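PDB 4YV6: transcriptional regulator from Streptococcus dysgalactiae, which probably binds DNA through an N-terminal helix-turn-helix domain and regulates transcription, as expected of an Rgg-family protein, whose relatives respond to short peptide pheromones. Local coordinates for residues K7-L12 / D60-T65; I155-L160 / I189-I194. All coordinates share one frame; numbering follows the deposited sequence.

Contact 1: K7-L12 / D60-T65; sequences KTLRRL and DEFVST
The F62 ring meets T8 with one face, over which the T8 methyl CG2 lies, and L9 with an edge, where the backbone N and CA of L9 come up to CE1 close to the ring plane. This joins helix 5-15 to helix 59-64 within the helix-turn-helix region, as a buried contact; the axes of helical pieces 7-12 and 60-64 approach to 10.8 Å at 106°. F62 CG is anti to the backbone N (chi1 -177°), which carries the ring away from its own helix and against helix 5-15. L12 approaches the ring obliquely, its CD1 3.6 Å from F62 CD1, while L9 CB sits 4.0 Å from F62 CE1. L52 of helix 45-54 packs on both L9 and F62 and extends the apolar cluster. Where helix 59-64 ends, T65 continues the contact: its CG2 meets T8 CG2 tip to tip at 3.6 Å and lies 4.0 Å from L12 CD1. The polar end of T8 is engaged elsewhere, OG1 being hydrogen-bonded to H66 ND1. The second flat group, the R11 guanidinium, lies at the solvent-exposed edge of the contact; its NH1 makes a weak hydrogen bond to Q139 of the second subunit. R11's chain bends at chi3, and NH2 donates to T65 OG1 at 2.9 Å, in the guanidinium plane, with a nearly straight N-H...O angle of 170°.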
loop_
_atom_site.group_PDB
_atom_site.type_symbol
_atom_site.label_atom_id
_atom_site.label_comp_id
_atom_site.label_asym_id
_atom_site.label_seq_id
_atom_site.Cartn_x
_atom_site.Cartn_y
_atom_site.Cartn_z
ATOM N N LYS B 7 -14.772 20.615 10.106
ATOM C CA LYS B 7 -13.661 21.533 9.878
ATOM C C LYS B 7 -12.740 21.006 8.783
ATOM O O LYS B 7 -12.225 21.773 7.970
ATOM C CB LYS B 7 -12.866 21.761 11.168
ATOM C CG LYS B 7 -12.468 20.484 11.892
ATOM C CD LYS B 7 -11.051 20.546 12.455
ATOM C CE LYS B 7 -10.604 19.179 12.961
ATOM N NZ LYS B 7 -9.257 19.209 13.596
ATOM N N THR B 8 -12.547 19.691 8.759
ATOM C CA THR B 8 -11.648 19.076 7.792
ATOM C C THR B 8 -12.268 19.064 6.400
ATOM O O THR B 8 -11.583 19.323 5.411
ATOM C CB THR B 8 -11.284 17.637 8.191
ATOM O OG1 THR B 8 -10.724 17.635 9.510
ATOM C CG2 THR B 8 -10.272 17.043 7.206
ATOM N N LEU B 9 -13.561 18.756 6.330
ATOM C CA LEU B 9 -14.278 18.752 5.061
ATOM C C LEU B 9 -14.160 20.124 4.409
ATOM O O LEU B 9 -13.923 20.231 3.207
ATOM C CB LEU B 9 -15.750 18.371 5.273
ATOM C CG LEU B 9 -16.662 18.165 4.050
ATOM C CD1 LEU B 9 -17.201 19.488 3.518
ATOM C CD2 LEU B 9 -15.964 17.390 2.935
ATOM N N ARG B 10 -14.318 21.170 5.215
ATOM C CA ARG B 10 -14.227 22.543 4.729
ATOM C C ARG B 10 -12.852 22.850 4.139
ATOM O O ARG B 10 -12.750 23.403 3.044
ATOM C CB ARG B 10 -14.535 23.528 5.859
ATOM C CG ARG B 10 -14.517 24.984 5.416
ATOM C CD ARG B 10 -15.078 25.910 6.489
ATOM N NE ARG B 10 -14.032 26.515 7.314
ATOM C CZ ARG B 10 -13.541 27.743 7.147
ATOM N NH1 ARG B 10 -13.989 28.535 6.179
ATOM N NH2 ARG B 10 -12.591 28.188 7.960
ATOM N N ARG B 11 -11.798 22.501 4.873
ATOM C CA ARG B 11 -10.434 22.773 4.429
ATOM C C ARG B 11 -10.116 22.046 3.128
ATOM O O ARG B 11 -9.473 22.603 2.240
ATOM C CB ARG B 11 -9.425 22.371 5.507
ATOM C CG ARG B 11 -7.975 22.587 5.091
ATOM C CD ARG B 11 -7.018 22.437 6.263
ATOM N NE ARG B 11 -7.221 21.186 6.986
ATOM C CZ ARG B 11 -6.826 19.992 6.550
ATOM N NH1 ARG B 11 -6.208 19.874 5.382
ATOM N NH2 ARG B 11 -7.057 18.914 7.284
ATOM N N LEU B 12 -10.562 20.799 3.025
ATOM C CA LEU B 12 -10.355 20.013 1.814
ATOM C C LEU B 12 -11.178 20.562 0.651
ATOM O O LEU B 12 -10.698 20.620 -0.483
ATOM C CB LEU B 12 -10.707 18.545 2.062
ATOM C CG LEU B 12 -9.832 17.788 3.065
ATOM C CD1 LEU B 12 -10.380 16.386 3.283
ATOM C CD2 LEU B 12 -8.386 17.726 2.598
ATOM N N ASP B 60 -11.115 6.925 3.754
ATOM C CA ASP B 60 -9.846 6.543 4.370
ATOM C C ASP B 60 -8.806 7.659 4.241
ATOM O O ASP B 60 -8.007 7.874 5.154
ATOM C CB ASP B 60 -9.319 5.248 3.751
ATOM C CG ASP B 60 -9.083 5.364 2.261
ATOM O OD1 ASP B 60 -10.069 5.300 1.499
ATOM O OD2 ASP B 60 -7.912 5.509 1.851
ATOM N N GLU B 61 -8.817 8.365 3.113
ATOM C CA GLU B 61 -7.977 9.551 2.949
ATOM C C GLU B 61 -8.423 10.650 3.904
ATOM O O GLU B 61 -7.599 11.344 4.502
ATOM C CB GLU B 61 -8.031 10.076 1.511
ATOM C CG GLU B 61 -7.150 9.333 0.525
ATOM C CD GLU B 61 -7.070 10.037 -0.818
ATOM O OE1 GLU B 61 -5.955 10.440 -1.211
ATOM O OE2 GLU B 61 -8.121 10.192 -1.480
ATOM N N PHE B 62 -9.737 10.801 4.036
ATOM C CA PHE B 62 -10.325 11.845 4.863
ATOM C C PHE B 62 -9.958 11.667 6.334
ATOM O O PHE B 62 -9.695 12.643 7.035
ATOM C CB PHE B 62 -11.847 11.846 4.692
ATOM C CG PHE B 62 -12.544 12.939 5.444
ATOM C CD1 PHE B 62 -12.749 14.177 4.859
ATOM C CD2 PHE B 62 -13.009 12.725 6.729
ATOM C CE1 PHE B 62 -13.397 15.184 5.546
ATOM C CE2 PHE B 62 -13.658 13.729 7.421
ATOM C CZ PHE B 62 -13.853 14.960 6.827
ATOM N N VAL B 63 -9.940 10.420 6.795
ATOM C CA VAL B 63 -9.601 10.125 8.185
ATOM C C VAL B 63 -8.102 10.283 8.443
ATOM O O VAL B 63 -7.698 10.583 9.566
ATOM C CB VAL B 63 -10.040 8.693 8.579
ATOM C CG1 VAL B 63 -9.574 8.342 9.992
ATOM C CG2 VAL B 63 -11.552 8.555 8.486
ATOM N N SER B 64 -7.279 10.079 7.416
ATOM C CA SER B 64 -5.829 10.199 7.572
ATOM C C SER B 64 -5.451 11.649 7.859
ATOM O O SER B 64 -4.627 11.922 8.730
ATOM C CB SER B 64 -5.095 9.696 6.330
ATOM O OG SER B 64 -5.332 10.539 5.219
ATOM N N THR B 65 -6.060 12.577 7.124
ATOM C CA THR B 65 -5.990 13.988 7.484
ATOM C C THR B 65 -6.943 14.166 8.669
ATOM O O THR B 65 -7.264 13.189 9.340
ATOM C CB THR B 65 -6.342 14.921 6.289
ATOM O OG1 THR B 65 -6.046 16.283 6.624
ATOM C CG2 THR B 65 -7.807 14.803 5.884
#

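Contact 2: I155-L160 / I189-I194; sequences INYNTL and INCLII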
loop_
_atom_site.group_PDB
_atom_site.type_symbol
_atom_site.label_atom_id
_atom_site.label_comp_id
_atom_site.label_asym_id
_atom_site.label_seq_id
_atom_site.Cartn_x
_atom_site.Cartn_y
_atom_site.Cartn_z
ATOM N N ILE B 155 3.538 -21.113 17.431
ATOM C CA ILE B 155 2.574 -21.997 16.785
ATOM C C ILE B 155 3.334 -23.149 16.132
ATOM O O ILE B 155 4.337 -22.922 15.455
ATOM C CB ILE B 155 1.737 -21.250 15.721
ATOM C CG1 ILE B 155 1.078 -20.009 16.332
ATOM C CG2 ILE B 155 0.676 -22.171 15.129
ATOM C CD1 ILE B 155 0.494 -19.054 15.308
ATOM N N ASN B 156 2.872 -24.380 16.341
ATOM C CA ASN B 156 3.527 -25.534 15.732
ATOM C C ASN B 156 3.419 -25.438 14.215
ATOM O O ASN B 156 2.502 -24.802 13.694
ATOM C CB ASN B 156 2.931 -26.851 16.250
ATOM C CG ASN B 156 1.431 -26.955 16.026
ATOM O OD1 ASN B 156 0.933 -26.715 14.927
ATOM N ND2 ASN B 156 0.704 -27.328 17.073
ATOM N N TYR B 157 4.361 -26.052 13.507
ATOM C CA TYR B 157 4.456 -25.874 12.061
ATOM C C TYR B 157 3.183 -26.279 11.325
ATOM O O TYR B 157 2.746 -25.587 10.403
ATOM C CB TYR B 157 5.625 -26.673 11.488
ATOM C CG TYR B 157 5.570 -26.751 9.981
ATOM C CD1 TYR B 157 5.949 -25.670 9.200
ATOM C CD2 TYR B 157 5.117 -27.897 9.341
ATOM C CE1 TYR B 157 5.888 -25.727 7.824
ATOM C CE2 TYR B 157 5.053 -27.964 7.962
ATOM C CZ TYR B 157 5.440 -26.876 7.210
ATOM O OH TYR B 157 5.379 -26.934 5.838
ATOM N N ASN B 158 2.592 -27.399 11.727
ATOM C CA ASN B 158 1.443 -27.943 11.015
ATOM C C ASN B 158 0.236 -27.015 11.098
ATOM O O ASN B 158 -0.429 -26.766 10.092
ATOM C CB ASN B 158 1.085 -29.325 11.561
ATOM C CG ASN B 158 0.463 -30.221 10.507
ATOM O OD1 ASN B 158 -0.748 -30.186 10.279
ATOM N ND2 ASN B 158 1.291 -31.032 9.856
ATOM N N THR B 159 -0.047 -26.501 12.291
ATOM C CA THR B 159 -1.139 -25.548 12.460
ATOM C C THR B 159 -0.798 -24.254 11.736
ATOM O O THR B 159 -1.667 -23.610 11.147
ATOM C CB THR B 159 -1.422 -25.245 13.946
ATOM O OG1 THR B 159 -1.707 -26.464 14.642
ATOM C CG2 THR B 159 -2.605 -24.295 14.093
ATOM N N LEU B 160 0.477 -23.880 11.779
ATOM C CA LEU B 160 0.940 -22.670 11.117
ATOM C C LEU B 160 0.745 -22.775 9.610
ATOM O O LEU B 160 0.430 -21.787 8.948
ATOM C CB LEU B 160 2.413 -22.409 11.440
ATOM C CG LEU B 160 3.033 -21.151 10.824
ATOM C CD1 LEU B 160 2.292 -19.900 11.273
ATOM C CD2 LEU B 160 4.509 -21.058 11.182
ATOM N N ILE B 189 5.980 -16.507 2.446
ATOM C CA ILE B 189 7.394 -16.792 2.234
ATOM C C ILE B 189 8.030 -17.324 3.516
ATOM O O ILE B 189 8.846 -18.244 3.478
ATOM C CB ILE B 189 8.160 -15.534 1.767
ATOM C CG1 ILE B 189 7.684 -15.109 0.377
ATOM C CG2 ILE B 189 9.669 -15.790 1.737
ATOM C CD1 ILE B 189 8.121 -13.713 -0.024
ATOM N N ASN B 190 7.661 -16.733 4.648
ATOM C CA ASN B 190 8.206 -17.147 5.935
ATOM C C ASN B 190 7.797 -18.572 6.288
ATOM O O ASN B 190 8.545 -19.294 6.948
ATOM C CB ASN B 190 7.761 -16.188 7.041
ATOM C CG ASN B 190 8.384 -14.810 6.909
ATOM O OD1 ASN B 190 9.371 -14.627 6.194
ATOM N ND2 ASN B 190 7.815 -13.836 7.608
ATOM N N CYS B 191 6.608 -18.976 5.850
ATOM C CA CYS B 191 6.153 -20.343 6.058
ATOM C C CYS B 191 6.853 -21.282 5.082
ATOM O O CYS B 191 7.109 -22.444 5.400
ATOM C CB CYS B 191 4.637 -20.446 5.893
ATOM S SG CYS B 191 3.982 -22.092 6.259
ATOM N N LEU B 192 7.158 -20.772 3.892
ATOM C CA LEU B 192 7.876 -21.547 2.889
ATOM C C LEU B 192 9.289 -21.868 3.371
ATOM O O LEU B 192 9.809 -22.950 3.110
ATOM C CB LEU B 192 7.928 -20.793 1.557
ATOM C CG LEU B 192 8.757 -21.441 0.445
ATOM C CD1 LEU B 192 8.259 -22.842 0.135
ATOM C CD2 LEU B 192 8.731 -20.577 -0.806
ATOM N N ILE B 193 9.903 -20.923 4.074
ATOM C CA ILE B 193 11.240 -21.126 4.626
ATOM C C ILE B 193 11.251 -22.315 5.582
ATOM O O ILE B 193 12.162 -23.144 5.545
ATOM C CB ILE B 193 11.744 -19.863 5.364
ATOM C CG1 ILE B 193 12.014 -18.740 4.360
ATOM C CG2 ILE B 193 13.025 -20.163 6.152
ATOM C CD1 ILE B 193 12.219 -17.371 4.990
ATOM N N ILE B 194 10.239 -22.391 6.439
ATOM C CA ILE B 194 10.134 -23.481 7.403
ATOM C C ILE B 194 9.817 -24.800 6.698
ATOM O O ILE B 194 10.258 -25.864 7.131
ATOM C CB ILE B 194 9.054 -23.193 8.464
ATOM C CG1 ILE B 194 9.334 -21.852 9.150
ATOM C CG2 ILE B 194 9.009 -24.315 9.498
ATOM C CD1 ILE B 194 8.234 -21.391 10.081
#
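I194 lies against Y157 and L160 through two different branches. Its CG2 methyl comes within 3.4 Å of Y157 CD1, obliquely to the ring, and the two side chains run past one another, heading opposite ways; its CD1 reaches L160 CD2 at 3.9 Å, the leucine and isoleucine chains lying roughly perpendicular. A chi1 of -55° splits the branches, setting CG2 anti to the backbone N and CG1 anti to the carbonyl carbon, and the extended chi2 carries CD1 outward. C191 adds a loose sulfur-aromatic contact: SG is 5.5 Å from the centroid of the Y157 ring and oblique to it. These side chains join the start of helix 157-168 to helix 179-197 in the all-helical, TPR-like C-terminal domain of Rgg regulators. One shell out, Y157 OH is hydrogen-bonded to both S195 OG and H203 ND1, and its ring stacks with Y200, so the tyrosine is held at its tip as well as along its ring. S195 OG also bonds C191 O, tying the tyrosine to the backbone of the partner helix. Right before the first turn, N156 is the N-cap of helix 157-168, with OD1 accepting from T159 N at 2.8 Å and T159 OG1 at 2.7 Å. L148 of helix 142-151 packs on L160. Between the segments, cohesion is probably mostly dispersive, while the polar bonds that orient Y157 and cap its helix lie around that apolar patch.

Contact 1 belongs to the helix-turn-helix region, presumably the DNA-binding part, and contact 2 to the C-terminal domain; the centres are 41 Å apart on opposite sides of the chain's centre, with no helix in common. In 7-12/60-65 most touching residues are buried, yet an arginine-threonine hydrogen bond joins the segments at its exposed side, beside the second subunit. In 155-160/189-194 half of the touching residues are buried and the rest partly exposed, the segments meet through apolar and sulfur contacts, and no other chain of the assembly touches them. Each centres on an aromatic side chain: the phenylalanine packs mainly on aliphatic side chains, with the L9 backbone at its edge, whereas the tyrosine directs its hydroxyl to polar partners beyond the contact.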